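Local coordinates for spermidine synthase (Corynebacterium glutamicum ATCC 13032, PDB 3GJY), which probably transfers an aminopropyl group from decarboxylated S-adenosylmethionine to putrescine, forming spermidine in polyamine biosynthesis, at residues Ile48-Gly52 and Val53-His57; Leu66-Glu69 and Tyr70-Trp73; Ala126-Ser129 and Arg130-Asp134. All coordinates share one frame; numbering follows the deposited sequence. Where two conformers were deposited one is given.

Interaction 1 of 3, residues Ile48-Gly52 and Val53-His57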
ATOM      1  N   ILE A  48       1.159  15.930   5.774  1.00 14.53           N
ATOM      2  CA  ILE A  48       2.116  15.301   6.669  1.00 14.39           C
ATOM      3  C   ILE A  48       3.305  14.902   5.815  1.00 14.18           C
ATOM      4  O   ILE A  48       3.130  14.164   4.843  1.00 15.05           O
ATOM      5  CB  ILE A  48       1.510  14.047   7.339  1.00 13.59           C
ATOM      6  CG1 ILE A  48       0.283  14.448   8.179  1.00 15.69           C
ATOM      7  CG2 ILE A  48       2.566  13.325   8.214  1.00 16.25           C
ATOM      8  CD1 ILE A  48      -0.963  13.727   7.907  1.00 20.59           C
ATOM      9  N   SER A  49       4.495  15.423   6.160  1.00 14.05           N
ATOM     10  CA  SER A  49       5.750  15.088   5.470  1.00 14.58           C
ATOM     11  C   SER A  49       6.680  14.366   6.416  1.00 15.08           C
ATOM     12  O   SER A  49       6.648  14.584   7.636  1.00 15.35           O
ATOM     13  CB  SER A  49       6.476  16.329   4.949  1.00 15.72           C
ATOM     14  OG  SER A  49       5.624  17.001   4.044  1.00 17.82           O
ATOM     15  N   ILE A  50       7.478  13.487   5.839  1.00 14.63           N
ATOM     16  CA  ILE A  50       8.401  12.637   6.594  1.00 15.38           C
ATOM     17  C   ILE A  50       9.767  12.765   5.926  1.00 15.23           C
ATOM     18  O   ILE A  50       9.921  12.489   4.716  1.00 15.67           O
ATOM     19  CB  ILE A  50       7.887  11.175   6.575  1.00 16.67           C
ATOM     20  CG1 ILE A  50       6.509  11.073   7.247  1.00 18.82           C
ATOM     21  CG2 ILE A  50       8.817  10.299   7.336  1.00 18.52           C
ATOM     22  CD1 ILE A  50       5.797   9.746   7.082  1.00 21.91           C
ATOM     23  N   ASN A  51      10.753  13.221   6.693  1.00 15.54           N
ATOM     24  CA  ASN A  51      12.075  13.508   6.144  1.00 16.80           C
ATOM     25  C   ASN A  51      12.009  14.395   4.898  1.00 17.29           C
ATOM     26  O   ASN A  51      12.758  14.180   3.931  1.00 18.55           O
ATOM     27  CB  ASN A  51      12.844  12.203   5.876  1.00 16.86           C
ATOM     28  CG  ASN A  51      13.029  11.415   7.122  1.00 17.84           C
ATOM     29  OD1 ASN A  51      13.276  11.993   8.185  1.00 19.00           O
ATOM     30  ND2 ASN A  51      12.830  10.112   7.031  1.00 20.91           N
ATOM     31  N   GLY A  52      11.108  15.378   4.931  1.00 17.26           N
ATOM     32  CA  GLY A  52      10.990  16.333   3.838  1.00 18.86           C
ATOM     33  C   GLY A  52      10.190  15.864   2.644  1.00 19.16           C
ATOM     34  O   GLY A  52      10.053  16.624   1.676  1.00 22.12           O
ATOM     35  N   VAL A  53       9.671  14.635   2.680  1.00 18.07           N
ATOM     36  CA  VAL A  53       8.882  14.091   1.562  1.00 17.97           C
ATOM     37  C   VAL A  53       7.412  14.128   1.974  1.00 16.81           C
ATOM     38  O   VAL A  53       7.023  13.516   2.979  1.00 15.46           O
ATOM     39  CB  VAL A  53       9.267  12.602   1.282  1.00 17.70           C
ATOM     40  CG1 VAL A  53       8.482  12.019   0.088  1.00 18.42           C
ATOM     41  CG2 VAL A  53      10.771  12.491   1.007  1.00 20.08           C
ATOM     42  N   PRO A  54       6.569  14.817   1.193  1.00 16.20           N
ATOM     43  CA  PRO A  54       5.118  14.724   1.444  1.00 17.11           C
ATOM     44  C   PRO A  54       4.694  13.254   1.528  1.00 16.72           C
ATOM     45  O   PRO A  54       5.069  12.453   0.664  1.00 17.64           O
ATOM     46  CB  PRO A  54       4.508  15.375   0.202  1.00 17.27           C
ATOM     47  CG  PRO A  54       5.612  16.296  -0.330  1.00 18.34           C
ATOM     48  CD  PRO A  54       6.913  15.614  -0.001  1.00 17.32           C
ATOM     49  N   SER A  55       3.956  12.885   2.579  1.00 16.04           N
ATOM     50  CA  SER A  55       3.683  11.470   2.799  1.00 16.01           C
ATOM     51  C   SER A  55       2.214  11.127   2.979  1.00 15.12           C
ATOM     52  O   SER A  55       1.809  10.038   2.645  1.00 16.75           O
ATOM     53  CB  SER A  55       4.515  10.932   3.947  1.00 18.47           C
ATOM     54  OG  SER A  55       5.865  10.915   3.517  1.00 19.34           O
ATOM     55  N   SER A  56       1.441  12.018   3.564  1.00 15.29           N
ATOM     56  CA  SER A  56      -0.006  11.842   3.536  1.00 14.35           C
ATOM     57  C   SER A  56      -0.717  13.199   3.546  1.00 14.20           C
ATOM     58  O   SER A  56      -0.098  14.233   3.830  1.00 14.76           O
ATOM     59  CB  SER A  56      -0.506  10.975   4.698  1.00 14.46           C
ATOM     60  OG  SER A  56      -1.857  10.657   4.438  1.00 14.14           O
ATOM     61  N   HIS A  57      -2.001  13.194   3.198  1.00 14.80           N
ATOM     62  CA  HIS A  57      -2.829  14.377   3.302  1.00 14.53           C
ATOM     63  C   HIS A  57      -4.185  13.957   3.797  1.00 13.83           C
ATOM     64  O   HIS A  57      -4.717  12.952   3.314  1.00 14.24           O
ATOM     65  CB  HIS A  57      -2.923  15.101   1.954  1.00 14.73           C
ATOM     66  CG  HIS A  57      -3.733  16.341   2.036  1.00 14.95           C
ATOM     67  ND1 HIS A  57      -5.113  16.318   1.985  1.00 16.66           N
ATOM     68  CD2 HIS A  57      -3.380  17.630   2.244  1.00 17.35           C
ATOM     69  CE1 HIS A  57      -5.569  17.542   2.168  1.00 18.99           C
ATOM     70  NE2 HIS A  57      -4.540  18.353   2.300  1.00 17.00           N
TER

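Interaction 2 of 3, residues Leu66-Glu69 and Tyr70-Trp73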
ATOM      1  N   LEU A  66      -8.918  11.687  -0.297  1.00 14.60           N
ATOM      2  CA  LEU A  66      -7.506  11.342  -0.533  1.00 15.73           C
ATOM      3  C   LEU A  66      -6.903  12.250  -1.575  1.00 16.08           C
ATOM      4  O   LEU A  66      -7.520  12.429  -2.634  1.00 19.12           O
ATOM      5  CB  LEU A  66      -7.381   9.891  -1.027  1.00 15.18           C
ATOM      6  CG  LEU A  66      -7.930   8.779  -0.089  1.00 14.22           C
ATOM      7  CD1 LEU A  66      -7.967   7.426  -0.826  1.00 15.99           C
ATOM      8  CD2 LEU A  66      -7.128   8.675   1.215  1.00 14.75           C
ATOM      9  N   GLU A  67      -5.693  12.735  -1.329  1.00 16.88           N
ATOM     10  CA  GLU A  67      -5.023  13.621  -2.293  1.00 18.32           C
ATOM     11  C   GLU A  67      -3.829  13.008  -2.992  1.00 18.09           C
ATOM     12  O   GLU A  67      -3.432  13.438  -4.077  1.00 21.42           O
ATOM     13  CB  GLU A  67      -4.702  15.001  -1.702  1.00 19.50           C
ATOM     14  CG  GLU A  67      -5.976  15.833  -1.661  1.00 22.43           C
ATOM     15  CD  GLU A  67      -5.795  17.251  -1.184  1.00 25.56           C
ATOM     16  OE1 GLU A  67      -4.666  17.799  -1.254  1.00 27.98           O
ATOM     17  OE2 GLU A  67      -6.827  17.817  -0.730  1.00 29.92           O
ATOM     18  N   PHE A  68      -3.276  11.970  -2.396  1.00 15.55           N
ATOM     19  CA  PHE A  68      -2.185  11.215  -2.977  1.00 15.15           C
ATOM     20  C   PHE A  68      -2.729  10.261  -4.014  1.00 14.61           C
ATOM     21  O   PHE A  68      -3.570   9.422  -3.699  1.00 14.96           O
ATOM     22  CB  PHE A  68      -1.398  10.441  -1.893  1.00 15.75           C
ATOM     23  CG  PHE A  68      -0.392  11.302  -1.183  1.00 14.48           C
ATOM     24  CD1 PHE A  68      -0.816  12.298  -0.318  1.00 16.51           C
ATOM     25  CD2 PHE A  68       0.973  11.164  -1.444  1.00 18.47           C
ATOM     26  CE1 PHE A  68       0.102  13.165   0.279  1.00 16.53           C
ATOM     27  CE2 PHE A  68       1.906  12.025  -0.837  1.00 18.12           C
ATOM     28  CZ  PHE A  68       1.460  13.006   0.053  1.00 14.94           C
ATOM     29  N   GLU A  69      -2.264  10.407  -5.258  1.00 14.89           N
ATOM     30  CA  GLU A  69      -2.798   9.596  -6.357  1.00 15.29           C
ATOM     31  C   GLU A  69      -2.679   8.109  -6.095  1.00 14.12           C
ATOM     32  O   GLU A  69      -3.625   7.352  -6.298  1.00 14.52           O
ATOM     33  CB  GLU A  69      -2.116   9.943  -7.697  1.00 15.65           C
ATOM     34  CG  GLU A  69      -2.255  11.444  -8.081  1.00 20.63           C
ATOM     35  CD  GLU A  69      -3.671  11.855  -8.424  1.00 24.45           C
ATOM     36  OE1 GLU A  69      -4.482  10.994  -8.810  1.00 26.53           O
ATOM     37  OE2 GLU A  69      -3.987  13.063  -8.307  1.00 30.41           O
ATOM     38  N   TYR A  70      -1.516   7.671  -5.633  1.00 13.81           N
ATOM     39  CA  TYR A  70      -1.342   6.228  -5.475  1.00 13.13           C
ATOM     40  C   TYR A  70      -2.297   5.677  -4.416  1.00 13.18           C
ATOM     41  O   TYR A  70      -2.656   4.509  -4.475  1.00 13.44           O
ATOM     42  CB  TYR A  70       0.111   5.846  -5.121  1.00 14.15           C
ATOM     43  CG  TYR A  70       0.469   6.001  -3.651  1.00 13.49           C
ATOM     44  CD1 TYR A  70       0.205   4.971  -2.721  1.00 14.77           C
ATOM     45  CD2 TYR A  70       1.120   7.145  -3.191  1.00 15.19           C
ATOM     46  CE1 TYR A  70       0.530   5.098  -1.377  1.00 13.58           C
ATOM     47  CE2 TYR A  70       1.477   7.276  -1.846  1.00 15.61           C
ATOM     48  CZ  TYR A  70       1.161   6.263  -0.945  1.00 15.23           C
ATOM     49  OH  TYR A  70       1.512   6.381   0.374  1.00 15.00           O
HETATM   50  N   MSE A  71      -2.679   6.494  -3.429  1.00 13.01           N
HETATM   51  CA  MSE A  71      -3.677   6.037  -2.414  1.00 11.32           C
HETATM   52  C   MSE A  71      -5.038   5.858  -3.041  1.00 11.81           C
HETATM   53  O   MSE A  71      -5.741   4.875  -2.751  1.00 13.06           O
HETATM   54  CB  MSE A  71      -3.760   7.035  -1.251  1.00 11.37           C
HETATM   55  CG  MSE A  71      -2.527   7.112  -0.374  1.00 11.24           C
HETATM   56 SE   MSE A  71      -2.894   8.146   1.206  0.80 15.57          SE
HETATM   57  CE  MSE A  71      -1.092   8.195   1.868  1.00 15.64           C
ATOM     58  N   ARG A  72      -5.383   6.777  -3.962  1.00 13.40           N
ATOM     59  CA  ARG A  72      -6.621   6.611  -4.719  1.00 13.36           C
ATOM     60  C   ARG A  72      -6.585   5.311  -5.533  1.00 13.45           C
ATOM     61  O   ARG A  72      -7.630   4.627  -5.669  1.00 13.66           O
ATOM     62  CB  ARG A  72      -6.818   7.794  -5.668  1.00 14.48           C
ATOM     63  CG  ARG A  72      -6.964   9.104  -4.921  1.00 18.03           C
ATOM     64  CD  ARG A  72      -7.022  10.272  -5.903  1.00 22.04           C
ATOM     65  NE  ARG A  72      -8.253  10.300  -6.674  1.00 26.35           N
ATOM     66  CZ  ARG A  72      -9.344  10.974  -6.308  1.00 30.54           C
ATOM     67  NH1 ARG A  72      -9.386  11.668  -5.168  1.00 32.08           N
ATOM     68  NH2 ARG A  72     -10.410  10.942  -7.081  1.00 30.29           N
ATOM     69  N   TRP A  73      -5.416   4.995  -6.099  1.00 12.60           N
ATOM     70  CA  TRP A  73      -5.293   3.782  -6.928  1.00 13.21           C
ATOM     71  C   TRP A  73      -5.426   2.516  -6.096  1.00 13.14           C
ATOM     72  O   TRP A  73      -6.116   1.567  -6.496  1.00 13.69           O
ATOM     73  CB  TRP A  73      -3.984   3.785  -7.721  1.00 13.75           C
ATOM     74  CG  TRP A  73      -3.826   5.017  -8.573  1.00 13.46           C
ATOM     75  CD1 TRP A  73      -4.800   5.901  -8.960  1.00 14.29           C
ATOM     76  CD2 TRP A  73      -2.618   5.472  -9.147  1.00 14.28           C
ATOM     77  NE1 TRP A  73      -4.258   6.918  -9.713  1.00 15.09           N
ATOM     78  CE2 TRP A  73      -2.917   6.667  -9.863  1.00 13.41           C
ATOM     79  CE3 TRP A  73      -1.301   4.989  -9.144  1.00 15.58           C
ATOM     80  CZ2 TRP A  73      -1.932   7.399 -10.544  1.00 16.91           C
ATOM     81  CZ3 TRP A  73      -0.312   5.729  -9.854  1.00 18.75           C
ATOM     82  CH2 TRP A  73      -0.648   6.906 -10.534  1.00 16.83           C
TER

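Interaction 3 of 3, residues Ala126-Ser129 and Arg130-Asp134. With FMT (formic acid), chain B.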
ATOM      1  N   ALA A 126       3.466   6.807  15.182  1.00 12.24           N
ATOM      2  CA  ALA A 126       2.317   6.077  15.701  1.00 12.83           C
ATOM      3  C   ALA A 126       1.530   6.896  16.725  1.00 12.43           C
ATOM      4  O   ALA A 126       0.290   6.939  16.675  1.00 12.64           O
ATOM      5  CB  ALA A 126       2.784   4.709  16.289  1.00 13.57           C
ATOM      6  N   ARG A 127       2.249   7.565  17.637  1.00 13.36           N
ATOM      7  CA  ARG A 127       1.582   8.352  18.689  1.00 13.19           C
ATOM      8  C   ARG A 127       0.845   9.557  18.068  1.00 12.65           C
ATOM      9  O   ARG A 127      -0.324   9.813  18.404  1.00 14.20           O
ATOM     10  CB  ARG A 127       2.635   8.828  19.707  1.00 14.49           C
ATOM     11  CG  ARG A 127       2.013   9.473  20.936  1.00 16.32           C
ATOM     12  CD  ARG A 127       3.064  10.087  21.846  1.00 19.41           C
ATOM     13  NE  ARG A 127       3.699  11.256  21.251  1.00 21.22           N
ATOM     14  CZ  ARG A 127       3.175  12.481  21.252  1.00 25.15           C
ATOM     15  NH1 ARG A 127       1.999  12.710  21.822  1.00 26.88           N
ATOM     16  NH2 ARG A 127       3.842  13.487  20.696  1.00 28.71           N
ATOM     17  N   LEU A 128       1.508  10.275  17.137  1.00 13.26           N
ATOM     18  CA  LEU A 128       0.858  11.415  16.456  1.00 13.56           C
ATOM     19  C   LEU A 128      -0.370  10.969  15.671  1.00 13.29           C
ATOM     20  O   LEU A 128      -1.354  11.681  15.611  1.00 13.92           O
ATOM     21  CB  LEU A 128       1.840  12.130  15.505  1.00 15.04           C
ATOM     22  CG  LEU A 128       2.934  12.914  16.208  1.00 17.60           C
ATOM     23  CD1 LEU A 128       3.956  13.424  15.171  1.00 21.02           C
ATOM     24  CD2 LEU A 128       2.353  14.075  16.999  1.00 22.32           C
ATOM     25  N   SER A 129      -0.293   9.787  15.030  1.00 13.44           N
ATOM     26  CA  SER A 129      -1.433   9.281  14.273  1.00 13.32           C
ATOM     27  C   SER A 129      -2.645   9.089  15.172  1.00 11.72           C
ATOM     28  O   SER A 129      -3.763   9.557  14.855  1.00 12.46           O
ATOM     29  CB  SER A 129      -1.129   7.972  13.554  1.00 12.98           C
ATOM     30  OG  SER A 129      -0.085   8.147  12.592  1.00 16.23           O
ATOM     31  N   ARG A 130      -2.433   8.419  16.319  1.00 12.11           N
ATOM     32  CA  ARG A 130      -3.553   8.191  17.246  1.00 11.92           C
ATOM     33  C   ARG A 130      -4.108   9.509  17.803  1.00 12.00           C
ATOM     34  O   ARG A 130      -5.331   9.642  17.938  1.00 13.91           O
ATOM     35  CB  ARG A 130      -3.078   7.273  18.384  1.00 12.39           C
ATOM     36  CG  ARG A 130      -4.103   6.954  19.472  1.00 11.49           C
ATOM     37  CD  ARG A 130      -5.379   6.313  18.968  1.00 12.09           C
ATOM     38  NE  ARG A 130      -5.141   4.973  18.418  1.00 11.69           N
ATOM     39  CZ  ARG A 130      -6.005   4.327  17.643  1.00 12.40           C
ATOM     40  NH1 ARG A 130      -7.116   4.938  17.247  1.00 13.84           N
ATOM     41  NH2 ARG A 130      -5.715   3.091  17.197  1.00 12.66           N
ATOM     42  N   GLU A 131      -3.226  10.475  18.084  1.00 12.08           N
ATOM     43  CA  GLU A 131      -3.668  11.721  18.716  0.50 11.97           C
ATOM     44  C   GLU A 131      -4.330  12.665  17.705  1.00 12.74           C
ATOM     45  O   GLU A 131      -5.373  13.261  17.997  1.00 13.62           O
ATOM     46  CB  GLU A 131      -2.489  12.445  19.385  0.50 12.29           C
ATOM     47  CG  GLU A 131      -1.835  11.747  20.588  0.50 12.79           C
ATOM     48  CD  GLU A 131      -2.727  11.533  21.783  0.50 14.62           C
ATOM     49  OE1 GLU A 131      -3.837  12.131  21.865  0.50 14.82           O
ATOM     50  OE2 GLU A 131      -2.293  10.721  22.646  0.50 15.16           O
ATOM     51  N   TRP A 132      -3.747  12.790  16.502  1.00 12.64           N
ATOM     52  CA  TRP A 132      -4.078  13.911  15.614  1.00 13.39           C
ATOM     53  C   TRP A 132      -4.561  13.576  14.225  1.00 13.17           C
ATOM     54  O   TRP A 132      -5.055  14.464  13.537  1.00 13.79           O
ATOM     55  CB  TRP A 132      -2.833  14.822  15.469  1.00 13.53           C
ATOM     56  CG  TRP A 132      -2.617  15.766  16.610  1.00 14.62           C
ATOM     57  CD1 TRP A 132      -3.493  16.057  17.619  1.00 17.00           C
ATOM     58  CD2 TRP A 132      -1.457  16.574  16.835  1.00 15.09           C
ATOM     59  NE1 TRP A 132      -2.951  17.013  18.456  1.00 19.25           N
ATOM     60  CE2 TRP A 132      -1.700  17.340  18.011  1.00 17.07           C
ATOM     61  CE3 TRP A 132      -0.256  16.753  16.143  1.00 16.53           C
ATOM     62  CZ2 TRP A 132      -0.760  18.259  18.516  1.00 18.90           C
ATOM     63  CZ3 TRP A 132       0.694  17.662  16.650  1.00 18.35           C
ATOM     64  CH2 TRP A 132       0.418  18.400  17.818  1.00 20.19           C
ATOM     65  N   PHE A 133      -4.361  12.348  13.757  1.00 12.05           N
ATOM     66  CA  PHE A 133      -4.658  12.055  12.362  1.00 12.54           C
ATOM     67  C   PHE A 133      -6.024  11.421  12.123  1.00 12.37           C
ATOM     68  O   PHE A 133      -6.295  10.857  11.053  1.00 13.02           O
ATOM     69  CB  PHE A 133      -3.521  11.345  11.612  1.00 13.10           C
ATOM     70  CG  PHE A 133      -2.163  12.037  11.707  1.00 12.46           C
ATOM     71  CD1 PHE A 133      -2.028  13.416  11.972  1.00 13.75           C
ATOM     72  CD2 PHE A 133      -1.006  11.251  11.571  1.00 13.39           C
ATOM     73  CE1 PHE A 133      -0.733  14.014  12.073  1.00 15.25           C
ATOM     74  CE2 PHE A 133       0.276  11.816  11.654  1.00 15.80           C
ATOM     75  CZ  PHE A 133       0.414  13.208  11.927  1.00 16.32           C
ATOM     76  N   ASP A 134      -6.900  11.564  13.119  1.00 12.33           N
ATOM     77  CA  ASP A 134      -8.345  11.405  12.904  1.00 12.46           C
ATOM     78  C   ASP A 134      -8.695   9.981  12.476  1.00 12.42           C
ATOM     79  O   ASP A 134      -9.460   9.756  11.540  1.00 13.11           O
ATOM     80  CB  ASP A 134      -8.878  12.435  11.878  1.00 12.59           C
ATOM     81  CG  ASP A 134     -10.378  12.444  11.775  1.00 13.48           C
ATOM     82  OD1 ASP A 134     -11.066  12.325  12.821  1.00 18.07           O
ATOM     83  OD2 ASP A 134     -10.873  12.657  10.657  1.00 13.89           O
TER
HETATM   84  C   FMT B 315       1.945   5.740  10.198  1.00 28.84           C
HETATM   85  O1  FMT B 315       1.387   6.340  11.114  1.00 31.28           O
HETATM   86  O2  FMT B 315       1.860   4.532   9.997  1.00 27.72           O
HETATM   87  O   HOH W   1       0.214  11.177  23.557  1.00 28.89           O

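Interaction 1 of 3, residues Ile48-Gly52 and Val53-His57
A tight beta hairpin joins strand 45-50 to strand 53-59, and Ile50 and Val53 close it with a reciprocal pair of backbone hydrogen bonds: Ile50 N to Val53 O at 2.9 Å, and Val53 N to Ile50 O at 3.0 Å. Asn51 and Gly52 form the type I' turn between them; the Asn51 amide oxygen, OD1, leads away from the hairpin to Val33 N on the next strand. Val53 O is gripped twice. Ile50 N comes to Val53 O from one side of the carbonyl plane, and Ser55 OG, 2.9 Å from Val53 O, from the opposite side. Setting OG beside the backbone N (chi1 -69°) is what turns the Ser55 hydroxyl back along its own strand. The CB of Ser55 meanwhile packs against Ile50 CD1 at 3.6 Å. On the other face of the sheet, Ser49 and Pro54 make a non-hydrogen-bonded pair, with Ser49 OG 3.5 Å from Pro54 CA; here the proline's missing N-H costs no bond to strand 45-50. Beyond this pair the register slips by one residue. Ile48 O accepts from both Ser55 N (2.7 Å) and Ser56 N (3.0 Å), each in its carbonyl plane. Ile48 N returns a nearly straight bond to Ser56 O, 2.9 Å long with 176° at the hydrogen, while Ser56 OG turns to Thr102 OG1. Two consecutive residues facing one on the neighbouring strand define a classic beta bulge, set here just beyond a type I' hairpin at the edge of the N-terminal antiparallel sheet.

Interaction 2 of 3, residues Leu66-Glu69 and Tyr70-Trp73
Phe68, in the N-cap position of helix 69-85, starts the helix through its carbonyl oxygen, which accepts a hydrogen bond from Arg72 N at 3.2 Å and a weak one from the N-H of Met71, a selenomethionine. One residue on, Glu69 O receives Trp73 N and also lies over one face of the indole, 3.2 Å above its plane and toward the rim. The Glu69 side chain bends at chi2 and carries OE2 to Gly268 N; OE1 stands near the Arg72 guanidinium but well out of its plane, a proximity of charges without a bond. Tyr70 takes the crowded position, CG between backbone N and carbonyl carbon (chi1 81°), and its ring runs beside that of Phe68, with Phe68 CD2 3.9 Å from Tyr70 CE2. Its hydroxyl goes on to Asp166 OD2. Met71 CG lies over a face of the Tyr70 ring and 3.8 Å from Phe68 CB; beyond it the chain runs extended. CB, CG and CD of Arg72 run back past the first turn, and a bend at chi3 (70°) then turns the guanidinium aside, so that Arg72 NH1 hydrogen-bonds Leu66 O at 3.2 Å, in the plane of both the guanidinium and the carbonyl.

Interaction 3 of 3, residues Ala126-Ser129 and Arg130-Asp134
Phe133 folds back onto Ser129 and Leu128 where helix 123-132 ends, in the beta-alpha-beta unit that links strands 115-120 and 141-145 of the Rossmann-like sheet found in AdoMet-dependent enzymes. Its backbone N still donates to Ser129 O, with Phe133 N 3.1 Å from Ser129 O, although Phe133 itself has left helical geometry. With CG placed beside the backbone N (chi1 -53°), the ring comes back over the last turn. CB begins near Ser129 O, and Phe133 CG rests on Ser129 CA at 3.8 Å. Then the ring divides. On one branch Phe133 CD2 is 3.4 Å from Ser129 OG, and CE2 passes by the same hydroxyl; on the other, CD1 runs past Leu128 O. That carbonyl oxygen stands over the centre of one ring face, 3.9 Å above the plane. At the tip Phe133 CZ reaches Leu128 CB at 4.0 Å. Leu36 of strand 33-38 also touches Phe133, so the helix end leans against the N-terminal sheet. Ser129 OG also lies within hydrogen-bonding distance of Leu125 O and 2.8 Å from O1 of a formic acid molecule, probably from the crystallisation liquor. Leu128 serves the neighbouring aromatic as well: it crosses Trp132 at a slant, setting Leu128 CD2 3.8 Å from Trp132 CE3.

How the interactions relate
Followed from the N terminus, the three contacts come in series, none nested in or crossing another. Interaction 1 closes the hairpin at the edge of the N-terminal antiparallel sheet. Interaction 2 lies just after strand 53-59 and begins helix 69-85, where the chain enters the larger domain. Interaction 3 finishes helix 123-132. Interaction 1 touches both of the others: Phe68 CE1 lies 3.4 Å from Ser56 C, and Phe133 CZ lies 3.9 Å from Ile48 CG1. Interactions 2 and 3 do not meet, their nearest atoms being about 10 Å apart. The hairpin thus sits between two helix ends, tying the N-terminal sheet to the Rossmann-like domain.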